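Local coordinates for lactaldehyde dehydrogenase (Methanocaldococcus jannaschii, PDB 3PQA), which oxidises lactaldehyde to lactate with NAD, which it prefers to NADP, as a step in the biosynthesis of coenzyme F420, at residues 269-278 against 424-434; 243-254 against 393-403. One frame throughout, in Å; residues are numbered along the deposited sequence.

From the N terminus, the chain first lays down 243-254, with strand 246-250, and then, after helix 256-268, the loop 269-278. Well over a hundred residues later, strand 396-400 returns beside 246-250 and closes contact 2. The loop 424-434 then comes back on 269-278 and closes contact 1. The two closures cross rather than nest, since their segments alternate along the chain. Contact 2 joins parallel strands of one sheet; contact 1 packs the loop that carries the probable catalytic Cys-275 and leads into strand 278-284 against the loop after strand 418-421, both strands of that same sheet. The contacts touch where Asn-248 OD1 meets Ser-425 N and Asn-246 ND2 meets Cys-275 O.

Contact 1: 269-278 against 424-434; sequences IYAGQVCISV and SSLFRQDNMPF
The hydroxyl OG of Ser-425 donates to Ile-276 O over 2.8 Å, approaching at 30° from the carbonyl plane. A serine suits this place because its short arm, with OG set between the backbone N and the carbonyl carbon (chi1 58°), reaches a main-chain oxygen of the neighbouring loop directly. Just before it, Ser-424 OG accepts from Leu-426 N in an ST turn, which holds that backbone N in place.

Leucine suits position 426 because its two methyls diverge, one to each neighbour. CD2 of Leu-426 lies 3.7 Å from Ile-269 CB, while its CD1 sits 3.8 Å from Val-274 CG1, and in both pairs the side chains cross at about a right angle. Ile-276 reaches across, its CD1 within 3.1 Å of Leu-426 O, a tight fit.

The other branch of Ile-276, CG2, meets the edge of the Phe-434 ring in plane, 3.8 Å from CE1. Cys-275 SG comes to the same ring at its edge, 4.0 Å from CZ, so the aromatic borders the thiol of the probable nucleophile; the Phe-434 side chain also lies near Glu-241, the other predicted active-site residue. One face of Phe-434 is covered by Arg-428 CD, and the extended arginine chain carries its guanidinium over Phe-434 CD2. Asp-430 OD1 is on the opposite guanidinium face, a long, purely electrostatic pairing.

The loop 269-278 leaves helix 256-268 and enters strand 278-284, with Ile-269 packing on helix 88-111 and Val-278 on helix 256-268, while Ser-425 rests against strand 246-250.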
loop_
_atom_site.group_PDB
_atom_site.type_symbol
_atom_site.label_atom_id
_atom_site.label_comp_id
_atom_site.label_asym_id
_atom_site.label_seq_id
_atom_site.Cartn_x
_atom_site.Cartn_y
_atom_site.Cartn_z
ATOM N N ILE B 269 28.113 -22.376 -5.816
ATOM C CA ILE B 269 28.416 -20.944 -5.754
ATOM C C ILE B 269 29.102 -20.593 -4.422
ATOM O O ILE B 269 28.666 -21.034 -3.353
ATOM C CB ILE B 269 27.138 -20.086 -5.966
ATOM C CG1 ILE B 269 26.794 -20.010 -7.456
ATOM C CG2 ILE B 269 27.286 -18.659 -5.368
ATOM C CD1 ILE B 269 27.750 -19.152 -8.294
ATOM N N TYR B 270 30.165 -19.790 -4.522
ATOM C CA TYR B 270 31.023 -19.394 -3.393
ATOM C C TYR B 270 31.365 -20.561 -2.456
ATOM O O TYR B 270 31.409 -20.413 -1.234
ATOM C CB TYR B 270 30.465 -18.152 -2.651
ATOM C CG TYR B 270 31.471 -17.510 -1.693
ATOM C CD1 TYR B 270 32.796 -17.277 -2.084
ATOM C CD2 TYR B 270 31.102 -17.153 -0.406
ATOM C CE1 TYR B 270 33.717 -16.692 -1.207
ATOM C CE2 TYR B 270 32.018 -16.575 0.484
ATOM C CZ TYR B 270 33.318 -16.342 0.073
ATOM O OH TYR B 270 34.221 -15.780 0.958
ATOM N N ALA B 271 31.639 -21.721 -3.055
ATOM C CA ALA B 271 32.044 -22.928 -2.307
ATOM C C ALA B 271 31.034 -23.313 -1.218
ATOM O O ALA B 271 31.398 -23.857 -0.178
ATOM C CB ALA B 271 33.463 -22.753 -1.723
ATOM N N GLY B 272 29.758 -22.994 -1.444
ATOM C CA GLY B 272 28.705 -23.281 -0.476
ATOM C C GLY B 272 28.662 -22.372 0.751
ATOM O O GLY B 272 27.931 -22.654 1.709
ATOM N N GLN B 273 29.434 -21.281 0.736
ATOM C CA GLN B 273 29.493 -20.371 1.885
ATOM C C GLN B 273 28.441 -19.267 1.749
ATOM O O GLN B 273 28.750 -18.076 1.840
ATOM C CB GLN B 273 30.891 -19.765 2.043
ATOM C CG GLN B 273 31.985 -20.814 2.121
ATOM C CD GLN B 273 33.371 -20.207 2.164
ATOM O OE1 GLN B 273 34.047 -20.265 3.196
ATOM N NE2 GLN B 273 33.796 -19.604 1.061
ATOM N N VAL B 274 27.193 -19.673 1.517
ATOM C CA VAL B 274 26.083 -18.717 1.425
ATOM C C VAL B 274 24.993 -19.160 2.398
ATOM O O VAL B 274 24.739 -20.366 2.540
ATOM C CB VAL B 274 25.501 -18.603 -0.014
ATOM C CG1 VAL B 274 24.671 -17.317 -0.167
ATOM C CG2 VAL B 274 26.595 -18.656 -1.075
ATOM N N CYS B 275 24.350 -18.212 3.081
ATOM C CA CYS B 275 23.332 -18.609 4.054
ATOM C C CYS B 275 22.206 -19.401 3.399
ATOM O O CYS B 275 21.559 -20.195 4.066
ATOM C CB CYS B 275 22.754 -17.430 4.817
ATOM S SG CYS B 275 22.048 -16.218 3.778
ATOM N N ILE B 276 21.973 -19.170 2.101
ATOM C CA ILE B 276 20.916 -19.877 1.354
ATOM C C ILE B 276 21.426 -20.978 0.392
ATOM O O ILE B 276 20.670 -21.482 -0.450
ATOM C CB ILE B 276 19.962 -18.891 0.616
ATOM C CG1 ILE B 276 20.746 -17.871 -0.210
ATOM C CG2 ILE B 276 19.034 -18.201 1.619
ATOM C CD1 ILE B 276 19.856 -16.916 -1.010
ATOM N N SER B 277 22.702 -21.344 0.538
ATOM C CA SER B 277 23.287 -22.490 -0.167
ATOM C C SER B 277 22.496 -23.768 0.077
ATOM O O SER B 277 21.857 -23.942 1.122
ATOM C CB SER B 277 24.737 -22.740 0.299
ATOM O OG SER B 277 25.588 -21.671 -0.070
ATOM N N VAL B 278 22.510 -24.646 -0.917
ATOM C CA VAL B 278 21.840 -25.930 -0.820
ATOM C C VAL B 278 22.460 -26.703 0.352
ATOM O O VAL B 278 23.680 -26.911 0.389
ATOM C CB VAL B 278 22.016 -26.729 -2.137
ATOM C CG1 VAL B 278 21.568 -28.206 -1.981
ATOM C CG2 VAL B 278 21.269 -26.023 -3.293
ATOM N N SER B 424 16.922 -23.250 -7.254
ATOM C CA SER B 424 17.409 -23.742 -5.951
ATOM C C SER B 424 17.139 -22.720 -4.849
ATOM O O SER B 424 16.721 -21.593 -5.117
ATOM C CB SER B 424 18.915 -24.050 -5.991
ATOM O OG SER B 424 19.663 -22.854 -5.817
ATOM N N SER B 425 17.424 -23.122 -3.611
ATOM C CA SER B 425 17.296 -22.240 -2.450
ATOM C C SER B 425 18.161 -20.988 -2.554
ATOM O O SER B 425 17.876 -19.984 -1.886
ATOM C CB SER B 425 17.636 -22.996 -1.167
ATOM O OG SER B 425 18.939 -23.537 -1.223
ATOM N N LEU B 426 19.209 -21.041 -3.380
ATOM C CA LEU B 426 20.160 -19.908 -3.517
ATOM C C LEU B 426 19.562 -18.618 -4.112
ATOM O O LEU B 426 20.167 -17.530 -4.020
ATOM C CB LEU B 426 21.405 -20.362 -4.297
ATOM C CG LEU B 426 22.588 -19.409 -4.349
ATOM C CD1 LEU B 426 23.340 -19.431 -3.028
ATOM C CD2 LEU B 426 23.514 -19.813 -5.471
ATOM N N PHE B 427 18.360 -18.701 -4.659
ATOM C CA PHE B 427 17.769 -17.532 -5.292
ATOM C C PHE B 427 17.447 -16.386 -4.311
ATOM O O PHE B 427 16.803 -16.591 -3.293
ATOM C CB PHE B 427 16.515 -17.903 -6.085
ATOM C CG PHE B 427 15.919 -16.731 -6.794
ATOM C CD1 PHE B 427 16.459 -16.296 -7.997
ATOM C CD2 PHE B 427 14.881 -16.001 -6.214
ATOM C CE1 PHE B 427 15.935 -15.178 -8.645
ATOM C CE2 PHE B 427 14.363 -14.883 -6.856
ATOM C CZ PHE B 427 14.893 -14.471 -8.070
ATOM N N ARG B 428 17.925 -15.189 -4.623
ATOM C CA ARG B 428 17.469 -13.979 -3.941
ATOM C C ARG B 428 17.466 -12.810 -4.917
ATOM O O ARG B 428 18.519 -12.424 -5.421
ATOM C CB ARG B 428 18.358 -13.633 -2.740
ATOM C CG ARG B 428 17.944 -12.329 -2.062
ATOM C CD ARG B 428 19.054 -11.770 -1.215
ATOM N NE ARG B 428 18.610 -10.557 -0.511
ATOM C CZ ARG B 428 19.290 -9.937 0.447
ATOM N NH1 ARG B 428 20.481 -10.398 0.863
ATOM N NH2 ARG B 428 18.766 -8.855 1.014
ATOM N N GLN B 429 16.291 -12.256 -5.196
ATOM C CA GLN B 429 16.221 -11.033 -6.001
ATOM C C GLN B 429 16.407 -9.915 -4.999
ATOM O O GLN B 429 15.713 -9.887 -3.976
ATOM C CB GLN B 429 14.880 -10.927 -6.724
ATOM C CG GLN B 429 14.798 -9.762 -7.708
ATOM C CD GLN B 429 13.620 -9.920 -8.628
ATOM O OE1 GLN B 429 13.601 -10.817 -9.467
ATOM N NE2 GLN B 429 12.609 -9.074 -8.450
ATOM N N ASP B 430 17.350 -9.003 -5.248
ATOM C CA ASP B 430 17.726 -8.062 -4.170
ATOM C C ASP B 430 16.561 -7.200 -3.671
ATOM O O ASP B 430 16.559 -6.783 -2.511
ATOM C CB ASP B 430 18.962 -7.201 -4.525
ATOM C CG ASP B 430 20.282 -7.733 -3.901
ATOM O OD1 ASP B 430 20.297 -8.720 -3.148
ATOM O OD2 ASP B 430 21.332 -7.126 -4.149
ATOM N N ASN B 431 15.576 -6.933 -4.525
ATOM C CA ASN B 431 14.419 -6.101 -4.110
ATOM C C ASN B 431 13.257 -6.843 -3.427
ATOM O O ASN B 431 12.218 -6.236 -3.133
ATOM C CB ASN B 431 13.891 -5.232 -5.269
ATOM C CG ASN B 431 13.098 -6.028 -6.284
ATOM O OD1 ASN B 431 13.227 -7.237 -6.370
ATOM N ND2 ASN B 431 12.290 -5.330 -7.092
ATOM N N MET B 432 13.441 -8.141 -3.148
ATOM C CA MET B 432 12.386 -8.930 -2.489
ATOM C C MET B 432 12.587 -8.919 -0.968
ATOM O O MET B 432 13.719 -8.766 -0.524
ATOM C CB MET B 432 12.374 -10.373 -3.042
ATOM C CG MET B 432 13.380 -11.343 -2.411
ATOM S SD MET B 432 13.355 -12.994 -3.235
ATOM C CE MET B 432 14.120 -13.943 -1.896
ATOM N N PRO B 433 11.500 -9.067 -0.177
ATOM C CA PRO B 433 11.757 -9.177 1.274
ATOM C C PRO B 433 12.477 -10.488 1.526
ATOM O O PRO B 433 12.098 -11.515 0.965
ATOM C CB PRO B 433 10.356 -9.166 1.901
ATOM C CG PRO B 433 9.424 -9.593 0.802
ATOM C CD PRO B 433 10.064 -9.133 -0.500
ATOM N N PHE B 434 13.538 -10.444 2.323
ATOM C CA PHE B 434 14.415 -11.599 2.456
ATOM C C PHE B 434 14.732 -11.896 3.914
ATOM O O PHE B 434 15.160 -11.018 4.654
ATOM C CB PHE B 434 15.730 -11.347 1.695
ATOM C CG PHE B 434 16.778 -12.411 1.920
ATOM C CD1 PHE B 434 16.582 -13.701 1.442
ATOM C CD2 PHE B 434 17.954 -12.119 2.620
ATOM C CE1 PHE B 434 17.561 -14.695 1.658
ATOM C CE2 PHE B 434 18.933 -13.098 2.838
ATOM C CZ PHE B 434 18.735 -14.384 2.358
#

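Contact 2: 243-254 against 393-403; sequences GGVNPNIVLKDA and YGLHSAIFTND
The Phe-400 ring receives Ile-249 O at its edge, in plane, 3.5 Å from CD1; Val-250 CG2 packs 4.2 Å from that carbon. Gly-244, where a beta carbon would probably crowd Tyr-393 CB, brings its CA 3.6 Å from CG of the Tyr-393 ring. Strands 246-250 and 396-400 run parallel (axes 7° apart) inside a mixed sheet, flanked by 278-284 and 418-421 respectively. Ala-398 N and Phe-400 N donate to Pro-247 O and Ile-249 O; Ile-249 N and Leu-251 N donate back to Ala-398 O and Phe-400 O. Asn-246 OD1 accepts from His-396 N and from a water that accepts from Leu-395 N; Asn-246 ND2 donates to Ser-277 O.

Asp-253 grips segment 393-403 with both carboxylate oxygens, turned there by CG standing between its backbone N and carbonyl carbon (chi1 73°). OD1 takes Thr-401 OG1 on its syn lone pair at 2.7 Å; Asn-402 N meets OD2 from above the carboxylate plane at 2.9 Å. Thr-401 OG1 accepts from Asp-403 N, an ST turn. With an alanine here, Thr-401 OG1 and Asn-402 N would probably lose their shared acceptor, weakening the tie to the 251-254 turn. The carboxylate thus satisfies polar groups where the strands end.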
loop_
_atom_site.group_PDB
_atom_site.type_symbol
_atom_site.label_atom_id
_atom_site.label_comp_id
_atom_site.label_asym_id
_atom_site.label_seq_id
_atom_site.Cartn_x
_atom_site.Cartn_y
_atom_site.Cartn_z
ATOM N N GLY B 243 21.695 -18.432 9.201
ATOM C CA GLY B 243 21.834 -19.441 8.174
ATOM C C GLY B 243 20.789 -20.521 8.281
ATOM O O GLY B 243 19.714 -20.327 8.862
ATOM N N GLY B 244 21.125 -21.685 7.728
ATOM C CA GLY B 244 20.229 -22.829 7.769
ATOM C C GLY B 244 20.780 -23.995 6.984
ATOM O O GLY B 244 21.817 -23.874 6.337
ATOM N N VAL B 245 20.098 -25.136 7.074
ATOM C CA VAL B 245 20.412 -26.291 6.235
ATOM C C VAL B 245 19.286 -26.357 5.218
ATOM O O VAL B 245 18.259 -26.978 5.490
ATOM C CB VAL B 245 20.425 -27.593 7.046
ATOM C CG1 VAL B 245 20.736 -28.786 6.135
ATOM C CG2 VAL B 245 21.449 -27.493 8.169
ATOM N N ASN B 246 19.462 -25.704 4.069
ATOM C CA ASN B 246 18.322 -25.391 3.201
ATOM C C ASN B 246 17.909 -26.561 2.298
ATOM O O ASN B 246 18.670 -26.955 1.433
ATOM C CB ASN B 246 18.630 -24.143 2.385
ATOM C CG ASN B 246 19.039 -22.981 3.255
ATOM O OD1 ASN B 246 18.254 -22.478 4.040
ATOM N ND2 ASN B 246 20.273 -22.570 3.126
ATOM N N PRO B 247 16.702 -27.105 2.507
ATOM C CA PRO B 247 16.326 -28.312 1.758
ATOM C C PRO B 247 15.827 -27.984 0.368
ATOM O O PRO B 247 15.046 -27.049 0.196
ATOM C CB PRO B 247 15.195 -28.906 2.601
ATOM C CG PRO B 247 14.515 -27.687 3.180
ATOM C CD PRO B 247 15.664 -26.730 3.488
ATOM N N ASN B 248 16.308 -28.759 -0.603
ATOM C CA ASN B 248 15.921 -28.593 -1.992
ATOM C C ASN B 248 15.310 -29.910 -2.440
ATOM O O ASN B 248 15.962 -30.922 -2.396
ATOM C CB ASN B 248 17.154 -28.238 -2.835
ATOM C CG ASN B 248 17.632 -26.794 -2.621
ATOM O OD1 ASN B 248 17.545 -25.973 -3.536
ATOM N ND2 ASN B 248 18.165 -26.486 -1.429
ATOM N N ILE B 249 14.066 -29.863 -2.914
ATOM C CA ILE B 249 13.237 -31.053 -3.114
ATOM C C ILE B 249 13.030 -31.267 -4.598
ATOM O O ILE B 249 12.640 -30.347 -5.292
ATOM C CB ILE B 249 11.854 -30.842 -2.446
ATOM C CG1 ILE B 249 12.030 -30.790 -0.926
ATOM C CG2 ILE B 249 10.814 -31.904 -2.924
ATOM C CD1 ILE B 249 10.869 -30.172 -0.164
ATOM N N VAL B 250 13.276 -32.485 -5.072
ATOM C CA VAL B 250 13.129 -32.776 -6.495
ATOM C C VAL B 250 12.060 -33.846 -6.609
ATOM O O VAL B 250 12.306 -35.005 -6.241
ATOM C CB VAL B 250 14.450 -33.282 -7.120
ATOM C CG1 VAL B 250 14.274 -33.626 -8.622
ATOM C CG2 VAL B 250 15.570 -32.258 -6.942
ATOM N N LEU B 251 10.878 -33.458 -7.090
ATOM C CA LEU B 251 9.779 -34.420 -7.274
ATOM C C LEU B 251 9.972 -35.227 -8.561
ATOM O O LEU B 251 10.729 -34.832 -9.437
ATOM C CB LEU B 251 8.416 -33.724 -7.282
ATOM C CG LEU B 251 8.028 -32.959 -6.010
ATOM C CD1 LEU B 251 6.559 -32.588 -6.058
ATOM C CD2 LEU B 251 8.296 -33.792 -4.779
ATOM N N LYS B 252 9.278 -36.352 -8.678
ATOM C CA LYS B 252 9.492 -37.256 -9.811
ATOM C C LYS B 252 9.103 -36.662 -11.167
ATOM O O LYS B 252 9.528 -37.171 -12.199
ATOM C CB LYS B 252 8.780 -38.596 -9.586
ATOM C CG LYS B 252 7.259 -38.507 -9.556
ATOM C CD LYS B 252 6.652 -39.878 -9.230
ATOM C CE LYS B 252 5.135 -39.812 -9.166
ATOM N NZ LYS B 252 4.659 -39.038 -7.970
ATOM N N ASP B 253 8.291 -35.605 -11.167
ATOM C CA ASP B 253 7.907 -34.961 -12.418
ATOM C C ASP B 253 8.787 -33.755 -12.791
ATOM O O ASP B 253 8.491 -33.049 -13.756
ATOM C CB ASP B 253 6.433 -34.544 -12.378
ATOM C CG ASP B 253 6.196 -33.349 -11.485
ATOM O OD1 ASP B 253 6.754 -33.317 -10.360
ATOM O OD2 ASP B 253 5.477 -32.431 -11.917
ATOM N N ALA B 254 9.852 -33.512 -12.031
ATOM C CA ALA B 254 10.752 -32.376 -12.285
ATOM C C ALA B 254 11.470 -32.494 -13.626
ATOM O O ALA B 254 11.771 -33.600 -14.073
ATOM C CB ALA B 254 11.772 -32.257 -11.161
ATOM N N TYR B 393 16.201 -24.707 11.808
ATOM C CA TYR B 393 16.340 -23.535 10.936
ATOM C C TYR B 393 15.127 -23.375 10.025
ATOM O O TYR B 393 14.255 -24.245 9.965
ATOM C CB TYR B 393 17.606 -23.654 10.087
ATOM C CG TYR B 393 18.853 -23.906 10.894
ATOM C CD1 TYR B 393 19.395 -22.906 11.699
ATOM C CD2 TYR B 393 19.487 -25.153 10.863
ATOM C CE1 TYR B 393 20.553 -23.145 12.465
ATOM C CE2 TYR B 393 20.648 -25.392 11.605
ATOM C CZ TYR B 393 21.164 -24.389 12.404
ATOM O OH TYR B 393 22.305 -24.641 13.141
ATOM N N GLY B 394 15.075 -22.255 9.309
ATOM C CA GLY B 394 13.975 -22.010 8.400
ATOM C C GLY B 394 14.224 -20.826 7.489
ATOM O O GLY B 394 13.403 -19.902 7.423
ATOM N N LEU B 395 15.368 -20.834 6.811
ATOM C CA LEU B 395 15.697 -19.762 5.868
ATOM C C LEU B 395 15.052 -19.979 4.483
ATOM O O LEU B 395 13.945 -19.497 4.248
ATOM C CB LEU B 395 17.217 -19.567 5.777
ATOM C CG LEU B 395 17.668 -18.301 5.042
ATOM C CD1 LEU B 395 16.881 -17.065 5.514
ATOM C CD2 LEU B 395 19.151 -18.086 5.222
ATOM N N HIS B 396 15.714 -20.707 3.575
ATOM C CA HIS B 396 15.120 -20.991 2.262
ATOM C C HIS B 396 14.918 -22.486 2.009
ATOM O O HIS B 396 15.664 -23.318 2.514
ATOM C CB HIS B 396 15.992 -20.391 1.158
ATOM C CG HIS B 396 15.667 -18.964 0.824
ATOM N ND1 HIS B 396 16.039 -18.380 -0.367
ATOM C CD2 HIS B 396 14.992 -18.011 1.514
ATOM C CE1 HIS B 396 15.618 -17.126 -0.395
ATOM N NE2 HIS B 396 14.975 -16.880 0.736
ATOM N N SER B 397 13.908 -22.800 1.201
ATOM C CA SER B 397 13.678 -24.145 0.717
ATOM C C SER B 397 13.357 -24.045 -0.770
ATOM O O SER B 397 13.077 -22.952 -1.279
ATOM C CB SER B 397 12.510 -24.776 1.477
ATOM O OG SER B 397 11.339 -23.978 1.361
ATOM N N ALA B 398 13.421 -25.167 -1.472
ATOM C CA ALA B 398 13.103 -25.155 -2.904
ATOM C C ALA B 398 12.438 -26.450 -3.271
ATOM O O ALA B 398 12.673 -27.481 -2.617
ATOM C CB ALA B 398 14.370 -24.948 -3.768
ATOM N N ILE B 399 11.626 -26.382 -4.317
ATOM C CA ILE B 399 10.956 -27.549 -4.879
ATOM C C ILE B 399 10.958 -27.488 -6.405
ATOM O O ILE B 399 10.653 -26.450 -7.003
ATOM C CB ILE B 399 9.511 -27.699 -4.346
ATOM C CG1 ILE B 399 8.832 -28.892 -5.023
ATOM C CG2 ILE B 399 8.692 -26.422 -4.558
ATOM C CD1 ILE B 399 7.685 -29.437 -4.284
ATOM N N PHE B 400 11.295 -28.616 -7.020
ATOM C CA PHE B 400 11.308 -28.733 -8.462
ATOM C C PHE B 400 10.176 -29.668 -8.825
ATOM O O PHE B 400 10.168 -30.832 -8.411
ATOM C CB PHE B 400 12.661 -29.273 -8.935
ATOM C CG PHE B 400 13.801 -28.314 -8.697
ATOM C CD1 PHE B 400 14.419 -28.246 -7.454
ATOM C CD2 PHE B 400 14.237 -27.473 -9.725
ATOM C CE1 PHE B 400 15.457 -27.342 -7.226
ATOM C CE2 PHE B 400 15.282 -26.567 -9.513
ATOM C CZ PHE B 400 15.908 -26.519 -8.263
ATOM N N THR B 401 9.217 -29.149 -9.595
ATOM C CA THR B 401 8.041 -29.901 -10.020
ATOM C C THR B 401 7.341 -29.100 -11.106
ATOM O O THR B 401 7.529 -27.878 -11.191
ATOM C CB THR B 401 7.039 -30.186 -8.832
ATOM O OG1 THR B 401 5.948 -31.000 -9.287
ATOM C CG2 THR B 401 6.489 -28.879 -8.204
ATOM N N ASN B 402 6.556 -29.793 -11.935
ATOM C CA ASN B 402 5.701 -29.168 -12.934
ATOM C C ASN B 402 4.226 -29.214 -12.539
ATOM O O ASN B 402 3.364 -28.823 -13.320
ATOM C CB ASN B 402 5.901 -29.858 -14.291
ATOM C CG ASN B 402 7.212 -29.480 -14.943
ATOM O OD1 ASN B 402 7.573 -28.303 -14.995
ATOM N ND2 ASN B 402 7.933 -30.474 -15.448
ATOM N N ASP B 403 3.942 -29.699 -11.325
ATOM C CA ASP B 403 2.572 -29.940 -10.845
ATOM C C ASP B 403 2.052 -28.742 -10.030
ATOM O O ASP B 403 2.620 -28.398 -8.986
ATOM C CB ASP B 403 2.608 -31.216 -9.980
ATOM C CG ASP B 403 1.231 -31.723 -9.574
ATOM O OD1 ASP B 403 0.461 -30.977 -8.931
ATOM O OD2 ASP B 403 0.962 -32.928 -9.843
HETATM O O HOH W 1 17.071 -23.120 6.610
#